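PDB 3GKB: putative enoyl-CoA hydratase from Streptomyces avermitilis, which is of unknown function but, as a putative enoyl-CoA hydratase of the crotonase family, probably acts on acyl-CoA thioesters. Local coordinates for residues Thr45-Ala48 against Asp49-Ser52; Ala90-Asn93 against Val94-Val98; Tyr158-Arg162 against Val163-Arg167. All coordinates share one frame; numbering follows the deposited sequence.

Contact 1: Thr45-Ala48 against Asp49-Ser52; sequences TTLA and DDSS
Leu47 O and Asp50 N meet at 2.9 Å where helix 34-48 of this crotonase-like protein gives way to the loop leading to strand 55-60, and an Asx turn at Asp50 follows immediately. The N-H...O angle of 161° shows this hydrogen bond to be fairly straight. A second link of the same three-residue span runs from Asp49 N to Thr46 O at 3.2 Å and is more bent, at 141°. Leu47 O also accepts from Gln107 NE2.

The side chains diverge from this backbone frame. Leu47 packs its isobutyl group on Ala20 and Ile22 of strand 19-24 and on Val53, and its CD2 is still 4.4 Å from Asp50 OD2. Asp49 folds back beside its own backbone N, which brings OD1 to 3.5 Å from Ala48 C. Asp50 takes the other course: with CG anti to the backbone N (chi1 -169°), its carboxylate is carried forward along the chain, while CB rests 3.4 Å from Leu47 O. The forward direction delivers OD1 to Ser52, whose two donors reach it from one face of the carboxylate plane. With an alanine in place of Asp50, both Ser52 donors would probably lose their shared acceptor and the Ser52 hydroxyl would be set free to turn. In the turn itself, Ser52 N lies 2.9 Å from Asp50 OD1 on the anti side, and Ser52 OG donates to the same Asp50 OD1 on the syn side at 2.6 Å.

Contact 2: Ala90-Asn93 against Val94-Val98; sequences ADVN and VFQAV
Gln96 and Asn93 exchange side-chain-to-backbone bonds in a capping box at the start of helix 96-103, and the glutamine traces it atom by atom. Its CB sits 3.6 Å from Val92 CG1, a methyl that also touches Ala97. CG comes next, 3.4 Å from Asn93 OD1. Beyond CG the chain is extended, which carries CD over the Asn93 amide, 3.4 Å from ND2; the two amide planes are only 16° apart and stacked. At the tip OE1 receives Asn93 N at 3.0 Å in a nearly straight bond, and a water lies within hydrogen-bonding distance of OE1 and of Asp91 O. NE2 reaches Glu236 OE1 and Leu233 O, tying the cap to helix 230-243.

The return bond completes the box. Asn93 CG lies between its own backbone N and carbonyl carbon (chi1 78°), a placement that brings OD1 to the backbone N atoms of the first turn, where Phe95 N makes a further, weak bond to it. Asn93 ND2 is held by Asn237 OD1 and Gly152 O, fixing which way the amide is turned. Gln96 N donates to Asn93 OD1 at 2.8 Å, almost straight at 174°.

Contact 3: Tyr158-Arg162 against Val163-Arg167; sequences YLRGR and VGRNR
Val163 N donates to Leu159 O at 2.8 Å and 165°, a regular bond of the last turns of helix 155-163. One residue on, Gly164 leaves helical angles with a positive phi of 89° and at once serves as N-cap of helix 165-174. Its N donates to Arg160 O at 3.0 Å and, weakly, to Leu159 O. Any side chain at these angles would collide with Val163 O, which accounts for a glycine here.

Leu159 and Val163 lie side by side and point the same way, CD2 of Leu159 meeting CG2 of Val163 at 4.0 Å. Val163 CG2 also rests 3.3 Å from Leu159 O. Ala168, Val171 and Val172 of the second helix pack on Leu159, as does Trp188, so Leu159 joins the first helix to the second, while Val163 lies beside it and touches Trp188 and Tyr186.

In this crotonase-like chain the junction of helices 155-163 and 165-174 meets the second subunit of a three-chain assembly, which Arg160 and Arg165 both reach. Arg160, extended from CG to NE, crosses Arg165 obliquely. The aliphatic part of Arg165 lies over one face of the Arg160 guanidinium, CD of Arg165 coming 3.7 Å from NH2 of Arg160, while the two guanidinium planes are 49° apart. Their like charges stay apart, NH2 of Arg160 being 4.9 Å from NE of Arg165, and anions of the neighbour probably offset both: Arg160 forms a salt bridge with Asp227 of the second subunit, and Arg165 with Asp129 of the second subunit, though its strongest polar partner is Leu224 of that same subunit. Arg162, bent at its third torsion, sends NE to Gly187 O, NH1 to Ala126 O and NH2 to Asn190 OD1.

Along the chain the three contacts come in series, all within the crotonase-like part of the chain. Contact 1 is the far end of helix 34-48, contact 2 the beginning of helix 96-103, and contact 3 the junction of helices 155-163 and 165-174. Contacts 1 and 2 have centres about 21 Å apart and do not touch, yet Val94 and Phe95 of contact 2 rest on Met37 of the helix that contact 1 terminates. Contacts 2 and 3, centres about 20 Å apart, meet by packing, with Gln96 O 4.2 Å from Tyr158 OH. The centres of contacts 1 and 3 are about 31 Å apart. Of the three, only contact 3 touches other subunits, so it alone connects these helix ends directly to the assembly.

Contact 1: Thr45-Ala48 against Asp49-Ser52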
# COMPACT_ATOMS: atom_id res chain seq x y z
N THR B 45 11.89 -23.93 15.36
CA THR B 45 11.10 -24.49 16.46
C THR B 45 11.92 -24.43 17.76
O THR B 45 11.39 -24.00 18.80
CB THR B 45 10.64 -25.93 16.12
OG1 THR B 45 9.77 -25.86 14.98
CG2 THR B 45 9.87 -26.55 17.26
N THR B 46 13.20 -24.79 17.69
CA THR B 46 14.09 -24.70 18.85
C THR B 46 14.24 -23.25 19.33
O THR B 46 14.20 -22.98 20.53
CB THR B 46 15.48 -25.24 18.54
OG1 THR B 46 15.39 -26.61 18.07
CG2 THR B 46 16.37 -25.15 19.78
N LEU B 47 14.44 -22.33 18.41
CA LEU B 47 14.57 -20.92 18.80
C LEU B 47 13.31 -20.36 19.43
O LEU B 47 13.42 -19.55 20.36
CB LEU B 47 15.03 -20.04 17.63
CG LEU B 47 16.49 -20.21 17.20
CD1 LEU B 47 16.75 -19.58 15.81
CD2 LEU B 47 17.41 -19.60 18.28
N ALA B 48 12.14 -20.79 18.96
CA ALA B 48 10.88 -20.28 19.48
C ALA B 48 10.77 -20.55 20.99
O ALA B 48 10.08 -19.83 21.69
CB ALA B 48 9.65 -20.89 18.73
N ASP B 49 11.46 -21.58 21.47
CA ASP B 49 11.46 -21.92 22.90
C ASP B 49 12.69 -21.42 23.67
O ASP B 49 12.88 -21.77 24.83
CB ASP B 49 11.26 -23.43 23.09
CG ASP B 49 9.80 -23.87 22.83
OD1 ASP B 49 8.92 -23.01 22.63
OD2 ASP B 49 9.53 -25.07 22.84
N ASP B 50 13.51 -20.59 23.02
CA ASP B 50 14.73 -20.05 23.62
C ASP B 50 14.51 -18.62 24.08
O ASP B 50 14.52 -17.67 23.28
CB ASP B 50 15.88 -20.13 22.62
CG ASP B 50 17.25 -19.83 23.24
OD1 ASP B 50 17.34 -19.21 24.33
OD2 ASP B 50 18.25 -20.21 22.59
N SER B 51 14.34 -18.44 25.39
CA SER B 51 14.06 -17.13 25.93
C SER B 51 15.28 -16.19 25.85
O SER B 51 15.12 -15.00 26.01
CB SER B 51 13.53 -17.23 27.39
OG SER B 51 14.29 -18.17 28.11
N SER B 52 16.47 -16.72 25.57
CA SER B 52 17.66 -15.89 25.41
C SER B 52 17.78 -15.18 24.04
O SER B 52 18.64 -14.33 23.88
CB SER B 52 18.93 -16.70 25.67
OG SER B 52 19.30 -17.55 24.58

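Contact 2: Ala90-Asn93 against Val94-Val98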
# COMPACT_ATOMS: atom_id res chain seq x y z
N ALA B 90 -2.57 -27.40 9.96
CA ALA B 90 -3.87 -27.51 9.31
C ALA B 90 -4.04 -26.42 8.26
O ALA B 90 -3.70 -25.28 8.52
CB ALA B 90 -4.99 -27.39 10.33
N ASP B 91 -4.55 -26.80 7.09
CA ASP B 91 -4.96 -25.84 6.04
C ASP B 91 -3.77 -25.09 5.43
O ASP B 91 -3.94 -24.01 4.84
CB ASP B 91 -5.95 -24.80 6.60
CG ASP B 91 -7.16 -25.43 7.25
OD1 ASP B 91 -7.79 -26.29 6.60
OD2 ASP B 91 -7.47 -25.04 8.40
N VAL B 92 -2.59 -25.67 5.56
CA VAL B 92 -1.35 -25.10 5.04
C VAL B 92 -0.60 -26.26 4.35
O VAL B 92 -0.38 -27.31 4.95
CB VAL B 92 -0.49 -24.49 6.19
CG1 VAL B 92 0.94 -24.16 5.73
CG2 VAL B 92 -1.22 -23.32 6.85
N ASN B 93 -0.25 -26.07 3.08
CA ASN B 93 0.52 -27.10 2.37
C ASN B 93 1.99 -27.10 2.77
O ASN B 93 2.46 -26.19 3.48
CB ASN B 93 0.28 -27.05 0.87
CG ASN B 93 1.05 -25.92 0.18
OD1 ASN B 93 2.17 -25.60 0.55
ND2 ASN B 93 0.47 -25.38 -0.89
N VAL B 94 2.69 -28.13 2.29
CA VAL B 94 4.09 -28.39 2.70
C VAL B 94 5.04 -27.22 2.38
O VAL B 94 5.97 -26.95 3.12
CB VAL B 94 4.60 -29.75 2.10
CG1 VAL B 94 4.89 -29.63 0.60
CG2 VAL B 94 5.83 -30.22 2.84
N PHE B 95 4.77 -26.50 1.28
CA PHE B 95 5.56 -25.35 0.90
C PHE B 95 5.20 -24.09 1.66
O PHE B 95 6.08 -23.33 2.10
CB PHE B 95 5.46 -25.18 -0.60
CG PHE B 95 5.98 -26.37 -1.34
CD1 PHE B 95 7.35 -26.65 -1.31
CD2 PHE B 95 5.13 -27.25 -1.97
CE1 PHE B 95 7.85 -27.77 -1.94
CE2 PHE B 95 5.64 -28.39 -2.61
CZ PHE B 95 7.00 -28.64 -2.60
N GLN B 96 3.89 -23.84 1.79
CA GLN B 96 3.39 -22.75 2.62
C GLN B 96 3.88 -22.87 4.06
O GLN B 96 4.05 -21.87 4.72
CB GLN B 96 1.87 -22.71 2.58
CG GLN B 96 1.29 -22.41 1.19
CD GLN B 96 -0.21 -22.64 1.09
OE1 GLN B 96 -0.79 -23.40 1.89
NE2 GLN B 96 -0.85 -22.01 0.09
N ALA B 97 4.15 -24.10 4.52
CA ALA B 97 4.59 -24.30 5.90
C ALA B 97 5.88 -23.55 6.25
O ALA B 97 6.03 -23.14 7.40
CB ALA B 97 4.75 -25.78 6.21
N VAL B 98 6.77 -23.33 5.27
CA VAL B 98 8.01 -22.57 5.50
C VAL B 98 7.72 -21.11 5.85
O VAL B 98 8.07 -20.61 6.93
CB VAL B 98 8.94 -22.60 4.24
CG1 VAL B 98 10.20 -21.76 4.47
CG2 VAL B 98 9.23 -24.04 3.83
O HOH W 1 -3.42 -24.35 2.06

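Contact 3: Tyr158-Arg162 against Val163-Arg167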
# COMPACT_ATOMS: atom_id res chain seq x y z
N TYR B 158 1.18 -13.25 0.28
CA TYR B 158 2.12 -12.29 0.84
C TYR B 158 2.19 -11.05 -0.06
O TYR B 158 2.20 -9.93 0.42
CB TYR B 158 3.50 -12.90 1.04
CG TYR B 158 3.52 -14.18 1.90
CD1 TYR B 158 2.47 -14.52 2.76
CD2 TYR B 158 4.61 -15.04 1.82
CE1 TYR B 158 2.53 -15.67 3.54
CE2 TYR B 158 4.66 -16.18 2.55
CZ TYR B 158 3.65 -16.50 3.44
OH TYR B 158 3.74 -17.67 4.17
N LEU B 159 2.23 -11.27 -1.37
CA LEU B 159 2.17 -10.15 -2.33
C LEU B 159 0.86 -9.43 -2.25
O LEU B 159 0.84 -8.20 -2.18
CB LEU B 159 2.37 -10.66 -3.76
CG LEU B 159 3.85 -10.98 -4.10
CD1 LEU B 159 3.93 -11.91 -5.32
CD2 LEU B 159 4.64 -9.68 -4.37
N ARG B 160 -0.26 -10.15 -2.27
CA ARG B 160 -1.53 -9.43 -2.17
C ARG B 160 -1.52 -8.44 -0.99
O ARG B 160 -1.94 -7.27 -1.12
CB ARG B 160 -2.72 -10.36 -2.06
CG ARG B 160 -4.02 -9.58 -2.20
CD ARG B 160 -5.23 -10.41 -2.26
NE ARG B 160 -6.33 -9.54 -2.71
CZ ARG B 160 -7.29 -9.89 -3.57
NH1 ARG B 160 -7.33 -11.11 -4.07
NH2 ARG B 160 -8.23 -9.02 -3.91
N GLY B 161 -1.09 -8.93 0.17
CA GLY B 161 -1.11 -8.13 1.39
C GLY B 161 -0.11 -7.00 1.37
O GLY B 161 -0.45 -5.89 1.79
N ARG B 162 1.09 -7.23 0.84
CA ARG B 162 2.15 -6.22 0.87
C ARG B 162 2.12 -5.22 -0.27
O ARG B 162 2.47 -4.06 -0.06
CB ARG B 162 3.51 -6.87 0.92
CG ARG B 162 3.75 -7.62 2.27
CD ARG B 162 5.21 -8.06 2.43
NE ARG B 162 6.09 -6.94 2.76
CZ ARG B 162 7.23 -7.05 3.43
NH1 ARG B 162 7.65 -8.23 3.86
NH2 ARG B 162 7.96 -5.95 3.69
N VAL B 163 1.74 -5.67 -1.47
CA VAL B 163 1.81 -4.81 -2.64
C VAL B 163 0.43 -4.51 -3.27
O VAL B 163 0.33 -3.64 -4.11
CB VAL B 163 2.84 -5.33 -3.70
CG1 VAL B 163 4.17 -5.75 -3.01
CG2 VAL B 163 2.27 -6.44 -4.60
N GLY B 164 -0.62 -5.24 -2.85
CA GLY B 164 -1.97 -5.10 -3.46
C GLY B 164 -2.16 -6.04 -4.64
O GLY B 164 -1.20 -6.47 -5.29
N ARG B 165 -3.43 -6.36 -4.93
CA ARG B 165 -3.72 -7.31 -6.01
C ARG B 165 -3.12 -6.94 -7.38
O ARG B 165 -2.62 -7.83 -8.09
CB ARG B 165 -5.23 -7.51 -6.16
CG ARG B 165 -5.63 -8.41 -7.36
CD ARG B 165 -7.11 -8.68 -7.41
NE ARG B 165 -7.49 -9.21 -8.71
CZ ARG B 165 -7.59 -8.46 -9.82
NH1 ARG B 165 -7.36 -7.15 -9.78
NH2 ARG B 165 -7.93 -9.03 -10.97
N ASN B 166 -3.20 -5.65 -7.77
CA ASN B 166 -2.77 -5.24 -9.10
C ASN B 166 -1.29 -5.53 -9.33
O ASN B 166 -0.90 -6.09 -10.34
CB ASN B 166 -3.05 -3.77 -9.33
CG ASN B 166 -4.53 -3.45 -9.31
OD1 ASN B 166 -5.04 -2.91 -8.34
ND2 ASN B 166 -5.24 -3.81 -10.39
N ARG B 167 -0.48 -5.11 -8.38
CA ARG B 167 0.94 -5.40 -8.40
C ARG B 167 1.31 -6.85 -8.12
O ARG B 167 2.30 -7.32 -8.65
CB ARG B 167 1.70 -4.43 -7.48
CG ARG B 167 1.78 -3.03 -8.09
CD ARG B 167 2.30 -2.00 -7.11
NE ARG B 167 2.76 -0.80 -7.78
CZ ARG B 167 3.04 0.36 -7.16
NH1 ARG B 167 2.87 0.49 -5.84
NH2 ARG B 167 3.46 1.38 -7.88